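Local coordinates for WbbM protein (PDB 6U4B), which is a bifunctional glycosyltransferase that polymerises an O-antigen polysaccharide and forms a trimer, at residues D408-A413 with K557-A562. Sequence-based numbering, arbitrary orientation.
Sequences DTVVKA and KMIHYA. With MG (magnesium ion), chain C.
Strands 409-411 and 558-560 pair antiparallel, Val410 and Ile559 forming the hydrogen-bonded pair, with Ile559 N to Val410 O at 2.8 Å nearly straight (174°) and Val410 N to Ile559 O longer at 3.1 Å. Two further backbone bonds flank the strands, from Tyr561 N to Asp408 O and from Lys412 N to Lys557 O, the latter donor approaching from above the carbonyl plane. At one end a magnesium ion joins the two segments. Asp408 OD1 binds it at 2.5 Å and Asp408 OD2 lies a longer 2.7 Å away, a loose, lopsided approach beside the short bond of 2.1 Å from His560 NE2. The carboxylate stands 82° to the imidazole, meeting it at the NE2 edge. A trans chi1 (-164°) swings the His560 ring so that NE2 faces the metal, while Asn526 hydrogen-bonds ND1 and so helps fix the ring's rotation. Asp406 is a further ligand; Asp406 and Asp408, two residues apart, are consistent with the DxD motif of GT-A glycosyltransferases such as family 8, and the distant histidine completes the protein's share of the site. On the same face of the sheet as His560, Thr409 CG2 touches both the ring, obliquely and 3.6 Å from His560 CD2, and the sulfur of Met558, whose chain bends at chi2 to bring SD alongside the methyl. Thr409 OG1 turns instead to the carbonyl of Asp406. Across the sheet, Val410 CG2 meets the edge of the Tyr561 ring, 3.8 Å from Tyr561 CE1, and Ile559 CG2 covers one ring face near its rim. The Tyr561 hydroxyl bonds to the carbonyl of Phe575, next to helix 576-583, where Asp578 forms a salt bridge with Lys412 NZ.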
ATOM      1  N   ASP A 408      12.643  15.482  12.076  1.00 40.96           N
ATOM      2  CA  ASP A 408      13.381  14.868  10.970  1.00 42.95           C
ATOM      3  C   ASP A 408      13.925  13.496  11.356  1.00 41.14           C
ATOM      4  O   ASP A 408      15.099  13.181  11.154  1.00 41.46           O
ATOM      5  CB  ASP A 408      14.496  15.798  10.507  1.00 46.48           C
ATOM      6  CG  ASP A 408      15.436  16.189  11.630  1.00 48.28           C
ATOM      7  OD1 ASP A 408      15.103  15.934  12.807  1.00 47.33           O
ATOM      8  OD2 ASP A 408      16.514  16.746  11.333  1.00 51.05           O
ATOM      9  N   THR A 409      13.055  12.666  11.929  1.00 37.29           N
ATOM     10  CA  THR A 409      13.424  11.330  12.373  1.00 40.86           C
ATOM     11  C   THR A 409      12.363  10.330  11.928  1.00 41.22           C
ATOM     12  O   THR A 409      11.251  10.698  11.543  1.00 41.69           O
ATOM     13  CB  THR A 409      13.567  11.256  13.901  1.00 38.05           C
ATOM     14  OG1 THR A 409      12.288  11.482  14.508  1.00 34.47           O
ATOM     15  CG2 THR A 409      14.560  12.298  14.414  1.00 37.36           C
ATOM     16  N   VAL A 410      12.729   9.051  11.983  1.00 36.09           N
ATOM     17  CA  VAL A 410      11.782   7.944  11.977  1.00 36.95           C
ATOM     18  C   VAL A 410      12.231   6.957  13.044  1.00 35.83           C
ATOM     19  O   VAL A 410      13.433   6.758  13.250  1.00 35.56           O
ATOM     20  CB  VAL A 410      11.673   7.244  10.599  1.00 42.73           C
ATOM     21  CG1 VAL A 410      11.105   8.187   9.544  1.00 43.78           C
ATOM     22  CG2 VAL A 410      13.016   6.677  10.156  1.00 41.64           C
ATOM     23  N   VAL A 411      11.272   6.354  13.737  1.00 33.19           N
ATOM     24  CA  VAL A 411      11.584   5.369  14.764  1.00 33.78           C
ATOM     25  C   VAL A 411      11.507   3.978  14.156  1.00 36.26           C
ATOM     26  O   VAL A 411      10.766   3.729  13.196  1.00 34.31           O
ATOM     27  CB  VAL A 411      10.653   5.495  15.989  1.00 30.85           C
ATOM     28  CG1 VAL A 411      10.697   6.916  16.538  1.00 33.55           C
ATOM     29  CG2 VAL A 411       9.235   5.094  15.630  1.00 33.54           C
ATOM     30  N   LYS A 412      12.306   3.065  14.708  1.00 41.03           N
ATOM     31  CA  LYS A 412      12.274   1.656  14.336  1.00 45.60           C
ATOM     32  C   LYS A 412      11.845   0.778  15.502  1.00 47.74           C
ATOM     33  O   LYS A 412      12.016  -0.446  15.443  1.00 48.00           O
ATOM     34  CB  LYS A 412      13.644   1.205  13.821  1.00 46.99           C
ATOM     35  CG  LYS A 412      14.238   2.106  12.748  1.00 54.74           C
ATOM     36  CD  LYS A 412      13.602   1.858  11.391  1.00 57.11           C
ATOM     37  CE  LYS A 412      13.967   0.483  10.862  1.00 58.80           C
ATOM     38  NZ  LYS A 412      13.501   0.289   9.463  1.00 58.56           N
ATOM     39  N   ALA A 413      11.296   1.370  16.562  1.00 44.51           N
ATOM     40  CA  ALA A 413      10.956   0.629  17.764  1.00 43.17           C
ATOM     41  C   ALA A 413       9.851   1.363  18.508  1.00 42.57           C
ATOM     42  O   ALA A 413       9.515   2.510  18.200  1.00 40.21           O
ATOM     43  CB  ALA A 413      12.181   0.437  18.668  1.00 42.81           C
ATOM     44  N   LYS A 557      17.209   2.186  16.720  1.00 41.39           N
ATOM     45  CA  LYS A 557      15.859   2.330  17.242  1.00 43.51           C
ATOM     46  C   LYS A 557      15.221   3.654  16.850  1.00 39.85           C
ATOM     47  O   LYS A 557      13.987   3.748  16.827  1.00 41.53           O
ATOM     48  CB  LYS A 557      15.860   2.169  18.766  1.00 44.90           C
ATOM     49  CG  LYS A 557      16.240   0.759  19.195  1.00 47.32           C
ATOM     50  CD  LYS A 557      16.012   0.512  20.673  1.00 49.31           C
ATOM     51  CE  LYS A 557      16.230  -0.958  21.008  1.00 52.52           C
ATOM     52  NZ  LYS A 557      16.222  -1.216  22.473  1.00 57.11           N
ATOM     53  N   MET A 558      16.032   4.661  16.527  1.00 42.58           N
ATOM     54  CA  MET A 558      15.546   5.890  15.915  1.00 42.05           C
ATOM     55  C   MET A 558      16.619   6.386  14.961  1.00 41.90           C
ATOM     56  O   MET A 558      17.799   6.422  15.319  1.00 38.59           O
ATOM     57  CB  MET A 558      15.213   6.960  16.966  1.00 40.61           C
ATOM     58  CG  MET A 558      14.768   8.299  16.381  1.00 36.99           C
ATOM     59  SD  MET A 558      16.120   9.426  15.957  1.00 43.60           S
ATOM     60  CE  MET A 558      16.298  10.352  17.484  1.00 45.27           C
ATOM     61  N   ILE A 559      16.203   6.770  13.761  1.00 37.33           N
ATOM     62  CA  ILE A 559      17.100   7.272  12.730  1.00 37.80           C
ATOM     63  C   ILE A 559      16.915   8.780  12.647  1.00 41.01           C
ATOM     64  O   ILE A 559      15.793   9.265  12.468  1.00 37.34           O
ATOM     65  CB  ILE A 559      16.823   6.602  11.377  1.00 41.16           C
ATOM     66  CG1 ILE A 559      17.053   5.094  11.483  1.00 40.32           C
ATOM     67  CG2 ILE A 559      17.685   7.219  10.289  1.00 42.98           C
ATOM     68  CD1 ILE A 559      16.461   4.295  10.341  1.00 42.18           C
ATOM     69  N   HIS A 560      18.007   9.523  12.785  1.00 38.40           N
ATOM     70  CA  HIS A 560      17.972  10.978  12.806  1.00 39.86           C
ATOM     71  C   HIS A 560      18.547  11.494  11.492  1.00 41.71           C
ATOM     72  O   HIS A 560      19.749  11.364  11.238  1.00 43.11           O
ATOM     73  CB  HIS A 560      18.751  11.522  14.002  1.00 46.54           C
ATOM     74  CG  HIS A 560      18.452  12.954  14.316  1.00 55.46           C
ATOM     75  ND1 HIS A 560      18.964  13.597  15.422  1.00 57.95           N
ATOM     76  CD2 HIS A 560      17.688  13.867  13.669  1.00 55.95           C
ATOM     77  CE1 HIS A 560      18.528  14.844  15.444  1.00 58.76           C
ATOM     78  NE2 HIS A 560      17.753  15.033  14.391  1.00 60.19           N
ATOM     79  N   TYR A 561      17.691  12.094  10.663  1.00 43.64           N
ATOM     80  CA  TYR A 561      18.152  12.668   9.406  1.00 48.91           C
ATOM     81  C   TYR A 561      18.650  14.091   9.613  1.00 56.27           C
ATOM     82  O   TYR A 561      18.281  15.004   8.867  1.00 56.71           O
ATOM     83  CB  TYR A 561      17.044  12.631   8.359  1.00 48.06           C
ATOM     84  CG  TYR A 561      16.540  11.237   8.099  1.00 46.64           C
ATOM     85  CD1 TYR A 561      15.413  10.758   8.749  1.00 42.67           C
ATOM     86  CD2 TYR A 561      17.210  10.385   7.232  1.00 44.34           C
ATOM     87  CE1 TYR A 561      14.955   9.476   8.527  1.00 38.74           C
ATOM     88  CE2 TYR A 561      16.759   9.102   7.001  1.00 45.05           C
ATOM     89  CZ  TYR A 561      15.631   8.655   7.652  1.00 44.00           C
ATOM     90  OH  TYR A 561      15.174   7.380   7.431  1.00 41.76           O
ATOM     91  N   ALA A 562      19.499  14.283  10.617  1.00 63.86           N
ATOM     92  CA  ALA A 562      20.031  15.606  10.895  1.00 71.89           C
ATOM     93  C   ALA A 562      21.027  16.015   9.821  1.00 79.46           C
ATOM     94  O   ALA A 562      21.889  15.232   9.414  1.00 77.58           O
ATOM     95  CB  ALA A 562      20.693  15.639  12.270  1.00 69.86           C
TER
HETATM   96 MG    MG C 602      17.031  16.925  14.018  1.00 35.94          MG